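Local structure of putative sugar isomerase (Parabacteroides distasonis, 3LMZ) at the interface of chains A and B. The protein probably acts as a sugar isomerase or epimerase built on a xylose isomerase-like TIM barrel. Residues are numbered along the deposited sequence; one frame, centred on the assembly and turned at random. Chains: chain A/B, Putative sugar isomerase.

The interface of chains A and B. Residues chain A 9-11; chain B 206, 208-211.
In this two-fold symmetric dimer of xylose isomerase-like TIM barrels, whose biological relevance the structure alone does not prove, the N-terminal arm of chain A reaches onto the loop of chain B that leads into helix 212-221. A:Lys10 provides most of the arm's contact here: chain B buries 67 Å² of it, against 2 and 5 Å² of A:Pro9 and A:Ala11. Its CG takes the crowded position between backbone N and carbonyl carbon (chi1 70°), and from there the chain runs fully extended, carrying the amine tip into a cup of main-chain carbonyls.

A:Lys10 NZ donates to B:Gly208 O at 2.9 Å, the donor standing 31° out of the carbonyl plane, with a C=O...N angle of 148°. B:Gly206 O, 3.0 Å from A:Lys10 NZ, is placed to accept a second hydrogen bond.

Water 1 joins A:Lys10 NZ to B:Ile210 O, 2.7 Å from the water oxygen, while water 2 links NZ to B:Gly208 O. Further back, water 3 bridges A:Lys10 N and B:Lys209 O, anchoring the arm's backbone through a nearly straight N-H.

Apolar contact is made at the stem: A:Lys10 CB lies 3.6 Å from B:Asp211 CG, and B:Asp211 OD2 approaches A:Lys10 CA at 3.5 Å. Further out, A:Lys10 CD passes 3.5 Å from B:Ile210 O. The carboxylate thus sits beside the root of the lysine without pairing with its amine. An alanine here, lacking NZ and its bonds to the loop carbonyls and waters, would probably loosen the arm.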
ATOM      1  N   PRO A   9     -17.877  -8.292  12.292  1.00 20.24           N
ATOM      2  CA  PRO A   9     -17.111  -8.485  11.051  1.00 20.55           C
ATOM      3  C   PRO A   9     -17.159  -7.327  10.092  1.00 17.02           C
ATOM      4  O   PRO A   9     -18.206  -6.727   9.891  1.00 17.10           O
ATOM      5  CB  PRO A   9     -17.795  -9.687  10.387  1.00 23.34           C
ATOM      6  CG  PRO A   9     -18.407 -10.432  11.510  1.00 25.32           C
ATOM      7  CD  PRO A   9     -18.780  -9.421  12.553  1.00 23.81           C
ATOM      8  N   LYS A  10     -16.025  -7.049   9.452  1.00 17.12           N
ATOM      9  CA  LYS A  10     -15.986  -6.023   8.414  1.00 16.17           C
ATOM     10  C   LYS A  10     -16.760  -6.468   7.176  1.00 16.07           C
ATOM     11  O   LYS A  10     -17.117  -7.639   7.034  1.00 17.41           O
ATOM     12  CB  LYS A  10     -14.536  -5.679   8.030  1.00 15.37           C
ATOM     13  CG  LYS A  10     -13.753  -6.760   7.263  1.00 15.17           C
ATOM     14  CD  LYS A  10     -12.269  -6.331   6.940  1.00 14.51           C
ATOM     15  CE  LYS A  10     -11.554  -7.337   6.095  1.00 16.16           C
ATOM     16  NZ  LYS A  10     -10.163  -6.916   5.687  1.00 13.66           N
ATOM     17  N   ALA A  11     -17.013  -5.524   6.285  1.00 16.86           N
ATOM     18  CA  ALA A  11     -17.740  -5.843   5.055  1.00 17.15           C
ATOM     19  C   ALA A  11     -16.977  -6.851   4.206  1.00 16.71           C
ATOM     20  O   ALA A  11     -15.740  -6.810   4.126  1.00 18.28           O
ATOM     21  CB  ALA A  11     -18.015  -4.596   4.263  1.00 15.48           C
TER
ATOM     22  N   GLY B 206      -5.652  -4.414   5.784  1.00 12.15           N
ATOM     23  CA  GLY B 206      -6.533  -4.849   4.715  1.00 14.67           C
ATOM     24  C   GLY B 206      -6.649  -6.357   4.595  1.00 14.19           C
ATOM     25  O   GLY B 206      -7.672  -6.854   4.097  1.00 16.07           O
ATOM     26  N   GLY B 208      -6.394  -8.464   7.225  1.00 12.88           N
ATOM     27  CA  GLY B 208      -6.888  -9.005   8.490  1.00 14.14           C
ATOM     28  C   GLY B 208      -8.340  -8.709   8.747  1.00 13.01           C
ATOM     29  O   GLY B 208      -9.143  -8.578   7.834  1.00 15.08           O
ATOM     30  N   LYS B 209      -8.680  -8.597  10.014  1.00 12.58           N
ATOM     31  CA  LYS B 209     -10.085  -8.570  10.434  1.00 14.73           C
ATOM     32  C   LYS B 209     -10.594  -7.190  10.815  1.00 13.84           C
ATOM     33  O   LYS B 209     -11.802  -7.028  10.993  1.00 14.48           O
ATOM     34  CB  LYS B 209     -10.338  -9.529  11.627  1.00 16.91           C
ATOM     35  CG  LYS B 209     -10.172 -10.985  11.276  1.00 15.82           C
ATOM     36  CD  LYS B 209     -11.174 -11.378  10.241  1.00 24.53           C
ATOM     37  N   ILE B 210      -9.722  -6.198  10.973  1.00 14.67           N
ATOM     38  CA  ILE B 210     -10.129  -4.881  11.480  1.00 14.69           C
ATOM     39  C   ILE B 210     -10.991  -4.156  10.431  1.00 13.66           C
ATOM     40  O   ILE B 210     -10.690  -4.247   9.236  1.00 13.59           O
ATOM     41  CB  ILE B 210      -8.915  -4.017  11.839  1.00 14.21           C
ATOM     42  CG1 ILE B 210      -8.168  -4.588  13.031  1.00 15.72           C
ATOM     43  CG2 ILE B 210      -9.372  -2.549  12.055  1.00 14.99           C
ATOM     44  CD1 ILE B 210      -8.795  -4.316  14.417  1.00 14.10           C
ATOM     45  N   ASP B 211     -12.110  -3.569  10.866  1.00 13.05           N
ATOM     46  CA  ASP B 211     -12.994  -2.875   9.937  1.00 13.68           C
ATOM     47  C   ASP B 211     -12.542  -1.413   9.820  1.00 12.69           C
ATOM     48  O   ASP B 211     -12.973  -0.527  10.556  1.00 14.07           O
ATOM     49  CB  ASP B 211     -14.407  -2.948  10.468  1.00 13.00           C
ATOM     50  CG  ASP B 211     -15.468  -2.475   9.471  1.00 14.42           C
ATOM     51  OD1 ASP B 211     -15.137  -1.755   8.510  1.00 13.56           O
ATOM     52  OD2 ASP B 211     -16.648  -2.862   9.702  1.00 18.13           O
TER
HETATM   53  O   HOH W   1      -8.878  -5.299   7.498  1.00 14.98           O
HETATM   54  O   HOH W   2      -9.387  -9.622   5.023  1.00 19.44           O
HETATM   55  O   HOH W   3     -13.723  -8.702  10.263  1.00 19.66           O